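Local coordinates for conserved hypothetical protein NMB0706 (Neisseria meningitidis, PDB 1RV9), which is of unknown function but belongs to a family named for multi-copper polyphenol oxidoreductase (laccase) activity, so an oxidoreductase role is possible but unproven, at residues Asn27-Thr33 and Ala249-Asp255; His82-Val86 and Gly143-Thr149; Ala110-Met114 and Val131-His135. One frame throughout, in Å; residues are numbered along the deposited sequence.

Contact 1. Residues Asn27-Thr33 and Ala249-Asp255; sequences NVKTLIT and ASLIWLD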
loop_
_atom_site.group_PDB
_atom_site.type_symbol
_atom_site.label_atom_id
_atom_site.label_comp_id
_atom_site.label_asym_id
_atom_site.label_seq_id
_atom_site.Cartn_x
_atom_site.Cartn_y
_atom_site.Cartn_z
ATOM N N ASN A 27 -16.398 -11.064 -5.456
ATOM C CA ASN A 27 -15.592 -11.980 -4.660
ATOM C C ASN A 27 -14.229 -11.402 -4.302
ATOM O O ASN A 27 -13.379 -12.095 -3.741
ATOM C CB ASN A 27 -15.437 -13.317 -5.384
ATOM C CG ASN A 27 -14.653 -13.197 -6.665
ATOM O OD1 ASN A 27 -14.747 -12.195 -7.378
ATOM N ND2 ASN A 27 -13.882 -14.233 -6.978
ATOM N N VAL A 28 -14.018 -10.134 -4.641
ATOM C CA VAL A 28 -12.771 -9.463 -4.303
ATOM C C VAL A 28 -13.095 -8.521 -3.156
ATOM O O VAL A 28 -13.827 -7.544 -3.323
ATOM C CB VAL A 28 -12.192 -8.670 -5.490
ATOM C CG1 VAL A 28 -11.019 -7.808 -5.022
ATOM C CG2 VAL A 28 -11.717 -9.635 -6.563
ATOM N N LYS A 29 -12.559 -8.841 -1.984
ATOM C CA LYS A 29 -12.794 -8.052 -0.789
ATOM C C LYS A 29 -11.566 -7.246 -0.414
ATOM O O LYS A 29 -10.435 -7.684 -0.632
ATOM C CB LYS A 29 -13.160 -8.971 0.375
ATOM C CG LYS A 29 -14.343 -9.885 0.103
ATOM C CD LYS A 29 -15.594 -9.084 -0.174
ATOM C CE LYS A 29 -16.794 -9.996 -0.346
ATOM N NZ LYS A 29 -18.034 -9.210 -0.572
ATOM N N THR A 30 -11.795 -6.067 0.153
ATOM C CA THR A 30 -10.701 -5.215 0.585
ATOM C C THR A 30 -10.984 -4.629 1.960
ATOM O O THR A 30 -12.134 -4.505 2.384
ATOM C CB THR A 30 -10.450 -4.029 -0.385
ATOM O OG1 THR A 30 -11.626 -3.213 -0.469
ATOM C CG2 THR A 30 -10.073 -4.532 -1.763
ATOM N N LEU A 31 -9.915 -4.280 2.657
ATOM C CA LEU A 31 -10.040 -3.665 3.964
ATOM C C LEU A 31 -8.924 -2.642 4.048
ATOM O O LEU A 31 -7.743 -2.993 4.004
ATOM C CB LEU A 31 -9.892 -4.696 5.087
ATOM C CG LEU A 31 -10.191 -4.151 6.489
ATOM C CD1 LEU A 31 -11.680 -3.866 6.606
ATOM C CD2 LEU A 31 -9.764 -5.155 7.550
ATOM N N ILE A 32 -9.309 -1.374 4.124
ATOM C CA ILE A 32 -8.362 -0.276 4.237
ATOM C C ILE A 32 -8.528 0.186 5.675
ATOM O O ILE A 32 -9.482 0.889 5.994
ATOM C CB ILE A 32 -8.730 0.875 3.276
ATOM C CG1 ILE A 32 -8.763 0.356 1.834
ATOM C CG2 ILE A 32 -7.740 2.026 3.427
ATOM C CD1 ILE A 32 -7.450 -0.232 1.349
ATOM N N THR A 33 -7.617 -0.220 6.551
ATOM C CA THR A 33 -7.746 0.157 7.951
ATOM C C THR A 33 -7.367 1.605 8.214
ATOM O O THR A 33 -6.638 2.230 7.440
ATOM C CB THR A 33 -6.900 -0.758 8.873
ATOM O OG1 THR A 33 -5.511 -0.431 8.746
ATOM C CG2 THR A 33 -7.102 -2.221 8.497
ATOM N N ALA A 249 -3.076 -0.620 7.400
ATOM C CA ALA A 249 -2.790 -1.569 6.335
ATOM C C ALA A 249 -3.867 -1.595 5.281
ATOM O O ALA A 249 -5.004 -1.199 5.525
ATOM C CB ALA A 249 -2.618 -2.956 6.914
ATOM N N SER A 250 -3.482 -2.043 4.094
ATOM C CA SER A 250 -4.414 -2.183 2.990
ATOM C C SER A 250 -4.381 -3.665 2.672
ATOM O O SER A 250 -3.322 -4.220 2.342
ATOM C CB SER A 250 -3.967 -1.342 1.796
ATOM O OG SER A 250 -4.035 0.033 2.131
ATOM N N LEU A 251 -5.540 -4.301 2.808
ATOM C CA LEU A 251 -5.674 -5.735 2.593
ATOM C C LEU A 251 -6.633 -6.062 1.469
ATOM O O LEU A 251 -7.577 -5.319 1.201
ATOM C CB LEU A 251 -6.175 -6.420 3.872
ATOM C CG LEU A 251 -5.378 -6.250 5.166
ATOM C CD1 LEU A 251 -5.642 -4.876 5.763
ATOM C CD2 LEU A 251 -5.798 -7.337 6.150
ATOM N N ILE A 252 -6.388 -7.195 0.826
ATOM C CA ILE A 252 -7.243 -7.651 -0.255
ATOM C C ILE A 252 -7.248 -9.173 -0.270
ATOM O O ILE A 252 -6.235 -9.818 0.006
ATOM C CB ILE A 252 -6.766 -7.089 -1.624
ATOM C CG1 ILE A 252 -7.766 -7.462 -2.718
ATOM C CG2 ILE A 252 -5.373 -7.615 -1.963
ATOM C CD1 ILE A 252 -7.532 -6.712 -4.016
ATOM N N TRP A 253 -8.407 -9.750 -0.558
ATOM C CA TRP A 253 -8.508 -11.194 -0.616
ATOM C C TRP A 253 -9.669 -11.629 -1.481
ATOM O O TRP A 253 -10.540 -10.828 -1.823
ATOM C CB TRP A 253 -8.653 -11.783 0.797
ATOM C CG TRP A 253 -9.917 -11.410 1.542
ATOM C CD1 TRP A 253 -11.057 -12.157 1.659
ATOM C CD2 TRP A 253 -10.135 -10.224 2.314
ATOM N NE1 TRP A 253 -11.969 -11.510 2.463
ATOM C CE2 TRP A 253 -11.430 -10.320 2.875
ATOM C CE3 TRP A 253 -9.364 -9.085 2.583
ATOM C CZ2 TRP A 253 -11.965 -9.322 3.699
ATOM C CZ3 TRP A 253 -9.897 -8.091 3.401
ATOM C CH2 TRP A 253 -11.189 -8.217 3.946
ATOM N N LEU A 254 -9.638 -12.899 -1.865
ATOM C CA LEU A 254 -10.694 -13.495 -2.666
ATOM C C LEU A 254 -11.614 -14.216 -1.695
ATOM O O LEU A 254 -11.157 -14.913 -0.787
ATOM C CB LEU A 254 -10.112 -14.498 -3.662
ATOM C CG LEU A 254 -9.279 -13.909 -4.797
ATOM C CD1 LEU A 254 -8.472 -15.014 -5.464
ATOM C CD2 LEU A 254 -10.205 -13.216 -5.801
ATOM N N ASP A 255 -12.913 -14.022 -1.876
ATOM C CA ASP A 255 -13.912 -14.661 -1.035
ATOM C C ASP A 255 -14.996 -15.168 -1.968
ATOM O O ASP A 255 -16.017 -14.511 -2.167
ATOM C CB ASP A 255 -14.489 -13.662 -0.031
ATOM C CG ASP A 255 -15.699 -14.205 0.704
ATOM O OD1 ASP A 255 -15.750 -15.430 0.934
ATOM O OD2 ASP A 255 -16.594 -13.408 1.059
HETATM O O HOH W 1 -5.000 1.850 5.204
#
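The carbonyl oxygen of Ala-249 takes two bonds, one from Thr-33 N at 3.0 Å and one from a water that also donates to Thr-33 O. They close one end of the antiparallel pairing between strands 28-33 and 248-254, neighbours in one sheet of this alpha-beta-beta-alpha fold. The side chain of Thr-33 helps there too: chi1 of 74° puts OG1 between its own backbone N and carbonyl carbon, where it accepts from Ala-249 N at 2.8 Å. From this end, two-way backbone bonding joins Leu-31 to Leu-251 and then Lys-29 to Trp-253, and the last bond runs from Asp-255 N to Asn-27 O at 2.7 Å. On the face that carries Trp-253, the indole lies under Lys-29, whose CB sits 3.6 Å from the centroid of the five-membered ring in a CH-pi contact. Leu-31 instead meets the rim of the indole in its plane, CB to CZ3 of Trp-253 at 3.8 Å. Helix 57-71 covers this side, with Val-71 touching Leu-31, Leu-251 and Trp-253. The other face turns to strand 119-125 of the second sheet. There Ile-252 packs on two side chains across the pair: its CD1 is 3.8 Å from Val-28 CG1, and its CG1 is equally far from Thr-30 CG2. Further along, the CD1 methyl of Ile-32 rests 3.5 Å from Ser-250 OG.

Contact 2. Residues His82-Val86 and Gly143-Thr149; sequences HSTVV and GGVLQNT. With SO4 (sulfate ion), chain B.
A single hydrogen bond joins the two segments: Asn-148 ND2 donates to Thr-84 O at 2.9 Å, nearly straight at 169°. The acceptor lies in the plane of the amide, while ND2 sits tilted from the plane of the Thr-84 carbonyl. Chi1 of -67° sets the Asn-148 amide opposite its own carbonyl carbon, on a side chain that leaves the helix toward the 82-86 loop. Each partner is also braced internally. In the loop, Ser-83 OG accepts from Val-85 N at 3.1 Å, an ST turn, and also bonds to the Asp-100 carboxylate. In the helix, Thr-149 OG1 donates to Val-145 O at 2.8 Å, and that oxygen takes Thr-149 N on the opposite face of its plane. The loop packs where two helices meet: Gly-144 ends helix 138-143 in a Schellman motif and is the N-cap of helix 145-153. The van der Waals contacts come from methyls. Thr-84 CG2 presses on the Gly-143 backbone, 3.5 Å from its C, and Val-86 CG2 reaches Asn-148 CB at 3.8 Å and Thr-149 OG1 at 3.7 Å. A bound anion sits at the far end of the loop, where His-82 NE2 donates a hydrogen bond to sulfate O4 at 2.6 Å with the sulfur in the ring plane. His-52 and Arg-247 also hold this ion, which probably came from the crystallisation liquor and may mark a pocket.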
loop_
_atom_site.group_PDB
_atom_site.type_symbol
_atom_site.label_atom_id
_atom_site.label_comp_id
_atom_site.label_asym_id
_atom_site.label_seq_id
_atom_site.Cartn_x
_atom_site.Cartn_y
_atom_site.Cartn_z
ATOM N N HIS A 82 11.377 -2.121 1.602
ATOM C CA HIS A 82 11.409 -1.192 0.477
ATOM C C HIS A 82 12.096 -1.767 -0.755
ATOM O O HIS A 82 12.784 -1.061 -1.499
ATOM C CB HIS A 82 12.065 0.116 0.921
ATOM C CG HIS A 82 11.236 0.889 1.898
ATOM N ND1 HIS A 82 10.309 1.830 1.506
ATOM C CD2 HIS A 82 11.150 0.818 3.250
ATOM C CE1 HIS A 82 9.688 2.306 2.571
ATOM N NE2 HIS A 82 10.180 1.707 3.641
ATOM N N SER A 83 11.882 -3.063 -0.956
ATOM C CA SER A 83 12.428 -3.802 -2.084
ATOM C C SER A 83 11.364 -3.852 -3.169
ATOM O O SER A 83 10.305 -3.226 -3.059
ATOM C CB SER A 83 12.749 -5.239 -1.668
ATOM O OG SER A 83 11.549 -5.988 -1.499
ATOM N N THR A 84 11.648 -4.612 -4.217
ATOM C CA THR A 84 10.706 -4.791 -5.316
ATOM C C THR A 84 10.351 -6.275 -5.362
ATOM O O THR A 84 9.852 -6.778 -6.368
ATOM C CB THR A 84 11.329 -4.382 -6.667
ATOM O OG1 THR A 84 12.479 -5.199 -6.930
ATOM C CG2 THR A 84 11.739 -2.915 -6.644
ATOM N N VAL A 85 10.600 -6.965 -4.252
ATOM C CA VAL A 85 10.344 -8.399 -4.154
ATOM C C VAL A 85 8.885 -8.750 -3.892
ATOM O O VAL A 85 8.255 -8.221 -2.974
ATOM C CB VAL A 85 11.223 -9.036 -3.051
ATOM C CG1 VAL A 85 10.963 -10.537 -2.952
ATOM C CG2 VAL A 85 12.688 -8.778 -3.360
ATOM N N VAL A 86 8.371 -9.660 -4.715
ATOM C CA VAL A 86 6.992 -10.128 -4.627
ATOM C C VAL A 86 6.994 -11.600 -4.228
ATOM O O VAL A 86 7.783 -12.389 -4.751
ATOM C CB VAL A 86 6.282 -10.013 -5.996
ATOM C CG1 VAL A 86 4.814 -10.393 -5.858
ATOM C CG2 VAL A 86 6.437 -8.607 -6.552
ATOM N N GLY A 143 11.763 1.628 -8.196
ATOM C CA GLY A 143 12.480 0.390 -8.461
ATOM C C GLY A 143 11.736 -0.650 -9.280
ATOM O O GLY A 143 12.358 -1.581 -9.805
ATOM N N GLY A 144 10.415 -0.512 -9.370
ATOM C CA GLY A 144 9.618 -1.441 -10.154
ATOM C C GLY A 144 8.794 -2.459 -9.385
ATOM O O GLY A 144 8.478 -3.522 -9.917
ATOM N N VAL A 145 8.430 -2.154 -8.143
ATOM C CA VAL A 145 7.639 -3.104 -7.366
ATOM C C VAL A 145 6.272 -3.347 -8.009
ATOM O O VAL A 145 5.757 -4.467 -7.972
ATOM C CB VAL A 145 7.450 -2.634 -5.893
ATOM C CG1 VAL A 145 6.589 -1.387 -5.840
ATOM C CG2 VAL A 145 6.831 -3.763 -5.061
ATOM N N LEU A 146 5.692 -2.315 -8.617
ATOM C CA LEU A 146 4.385 -2.482 -9.250
ATOM C C LEU A 146 4.490 -3.373 -10.487
ATOM O O LEU A 146 3.665 -4.270 -10.686
ATOM C CB LEU A 146 3.779 -1.123 -9.617
ATOM C CG LEU A 146 3.507 -0.180 -8.435
ATOM C CD1 LEU A 146 2.691 1.012 -8.904
ATOM C CD2 LEU A 146 2.748 -0.914 -7.336
ATOM N N GLN A 147 5.507 -3.136 -11.310
ATOM C CA GLN A 147 5.700 -3.946 -12.509
ATOM C C GLN A 147 5.913 -5.411 -12.139
ATOM O O GLN A 147 5.378 -6.303 -12.797
ATOM C CB GLN A 147 6.894 -3.441 -13.332
ATOM C CG GLN A 147 6.723 -2.040 -13.911
ATOM C CD GLN A 147 7.275 -0.956 -13.006
ATOM O OE1 GLN A 147 6.967 -0.909 -11.814
ATOM N NE2 GLN A 147 8.090 -0.072 -13.571
ATOM N N ASN A 148 6.685 -5.665 -11.084
ATOM C CA ASN A 148 6.937 -7.040 -10.658
ATOM C C ASN A 148 5.670 -7.696 -10.113
ATOM O O ASN A 148 5.457 -8.897 -10.288
ATOM C CB ASN A 148 8.038 -7.091 -9.594
ATOM C CG ASN A 148 9.390 -6.681 -10.137
ATOM O OD1 ASN A 148 9.602 -6.665 -11.350
ATOM N ND2 ASN A 148 10.316 -6.359 -9.241
ATOM N N THR A 149 4.832 -6.911 -9.445
ATOM C CA THR A 149 3.590 -7.446 -8.897
ATOM C C THR A 149 2.658 -7.835 -10.040
ATOM O O THR A 149 2.075 -8.918 -10.045
ATOM C CB THR A 149 2.901 -6.412 -7.993
ATOM O OG1 THR A 149 3.768 -6.100 -6.895
ATOM C CG2 THR A 149 1.576 -6.965 -7.454
HETATM S S SO4 B . 9.176 2.011 7.306
HETATM O O1 SO4 B . 10.549 1.821 7.819
HETATM O O2 SO4 B . 8.213 1.396 8.241
HETATM O O3 SO4 B . 8.892 3.450 7.188
HETATM O O4 SO4 B . 9.049 1.367 5.988
#

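Contact 3. Residues Ala110-Met114 and Val131-His135; sequences ACAVM and VAAAH
Val-113 drives its CG1 methyl into the backbone of the opposite strand, 3.5 Å from both Ala-134 C and His-135 N. This is face-to-face packing of the two central sheets of the fold: strand 110-115 belongs to one and strand 131-136 to the other, and the short segments run almost parallel, 13° apart with axes 5.8 Å from each other. With CG1 of Val-113 beside the backbone N and anti to the carbonyl carbon (chi1 -68°), the methyl fits between the CB atoms of Ala-133 and His-135, both 4.0 Å away. One step back, Cys-111 CB meets Ala-133 CB at 3.8 Å, the small alanine letting the strands come close. The packing slackens toward Val-131, whose CG2 is 4.2 Å from Cys-111 SG. The outer faces are buried too: Ala-112 and Ala-134 point away from each other's strand, Ala-112 touching Leu-251 of its own sheet and Ala-134 touching helix 145-153. At the opposite end His-135 is held mainly by others. Its ND1 bonds to Asp-100, and Cys-118 lies against it, a grouping consistent with a Cys-His-Asp triad, though unconfirmed. Across this contact, the ring merely brings CD2 to 3.9 Å from Met-114 O.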
loop_
_atom_site.group_PDB
_atom_site.type_symbol
_atom_site.label_atom_id
_atom_site.label_comp_id
_atom_site.label_asym_id
_atom_site.label_seq_id
_atom_site.Cartn_x
_atom_site.Cartn_y
_atom_site.Cartn_z
ATOM N N ALA A 110 -5.087 -13.425 3.058
ATOM C CA ALA A 110 -5.265 -12.044 2.632
ATOM C C ALA A 110 -3.901 -11.413 2.380
ATOM O O ALA A 110 -2.960 -11.603 3.163
ATOM C CB ALA A 110 -6.011 -11.250 3.708
ATOM N N CYS A 111 -3.787 -10.687 1.270
ATOM C CA CYS A 111 -2.554 -9.987 0.937
ATOM C C CYS A 111 -2.632 -8.670 1.686
ATOM O O CYS A 111 -3.710 -8.083 1.798
ATOM C CB CYS A 111 -2.471 -9.699 -0.560
ATOM S SG CYS A 111 -2.427 -11.165 -1.598
ATOM N N ALA A 112 -1.501 -8.195 2.195
ATOM C CA ALA A 112 -1.514 -6.955 2.948
ATOM C C ALA A 112 -0.191 -6.219 2.946
ATOM O O ALA A 112 0.877 -6.827 2.888
ATOM C CB ALA A 112 -1.924 -7.239 4.390
ATOM N N VAL A 113 -0.283 -4.895 2.984
ATOM C CA VAL A 113 0.888 -4.038 3.077
ATOM C C VAL A 113 0.575 -2.997 4.149
ATOM O O VAL A 113 -0.568 -2.543 4.278
ATOM C CB VAL A 113 1.241 -3.355 1.729
ATOM C CG1 VAL A 113 1.720 -4.407 0.742
ATOM C CG2 VAL A 113 0.051 -2.602 1.180
ATOM N N MET A 114 1.590 -2.645 4.932
ATOM C CA MET A 114 1.453 -1.685 6.026
ATOM C C MET A 114 2.108 -0.367 5.654
ATOM O O MET A 114 3.210 -0.356 5.111
ATOM C CB MET A 114 2.115 -2.249 7.281
ATOM C CG MET A 114 1.503 -3.548 7.760
ATOM S SD MET A 114 2.513 -4.306 9.040
ATOM C CE MET A 114 3.675 -5.211 8.045
ATOM N N VAL A 131 -5.544 -11.572 -6.853
ATOM C CA VAL A 131 -5.413 -10.306 -6.139
ATOM C C VAL A 131 -3.961 -10.113 -5.718
ATOM O O VAL A 131 -3.153 -11.043 -5.793
ATOM C CB VAL A 131 -6.300 -10.258 -4.865
ATOM C CG1 VAL A 131 -7.762 -10.375 -5.245
ATOM C CG2 VAL A 131 -5.900 -11.371 -3.905
ATOM N N ALA A 132 -3.630 -8.899 -5.297
ATOM C CA ALA A 132 -2.277 -8.589 -4.852
ATOM C C ALA A 132 -2.242 -7.265 -4.109
ATOM O O ALA A 132 -3.113 -6.417 -4.287
ATOM C CB ALA A 132 -1.323 -8.532 -6.048
ATOM N N ALA A 133 -1.223 -7.104 -3.273
ATOM C CA ALA A 133 -1.020 -5.878 -2.514
ATOM C C ALA A 133 0.460 -5.542 -2.626
ATOM O O ALA A 133 1.308 -6.418 -2.455
ATOM C CB ALA A 133 -1.402 -6.088 -1.052
ATOM N N ALA A 134 0.768 -4.283 -2.926
ATOM C CA ALA A 134 2.151 -3.851 -3.059
ATOM C C ALA A 134 2.444 -2.614 -2.217
ATOM O O ALA A 134 1.626 -1.695 -2.126
ATOM C CB ALA A 134 2.473 -3.565 -4.527
ATOM N N HIS A 135 3.621 -2.618 -1.597
ATOM C CA HIS A 135 4.095 -1.517 -0.765
ATOM C C HIS A 135 4.946 -0.638 -1.672
ATOM O O HIS A 135 6.056 -1.019 -2.062
ATOM C CB HIS A 135 4.943 -2.071 0.382
ATOM C CG HIS A 135 5.647 -1.021 1.184
ATOM N ND1 HIS A 135 6.978 -1.123 1.526
ATOM C CD2 HIS A 135 5.202 0.131 1.739
ATOM C CE1 HIS A 135 7.325 -0.078 2.257
ATOM N NE2 HIS A 135 6.265 0.698 2.401
#

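How the contacts relate
From the N terminus, strand 28-33 is the first segment of the three contacts and finds its partner only at 249-255, so contact 1 closes nearly the whole chain into one loop. Within it, residues 82-86 open contact 2, which 143-149 completes at the start of helix 145-153. Contact 3, 110-114 with 131-135, closes a still shorter loop inside that one; the three nest without crossing. Contacts 1 and 3 share a sheet, where Ser-250 N probably bonds to Val-113 O. Contact 3 then spans to the second sheet, and contact 2 lies against that second sheet, its helix placing Thr-149 on Ala-132 and its loop placing His-82 against His-135. Contacts 1 and 2 do not touch.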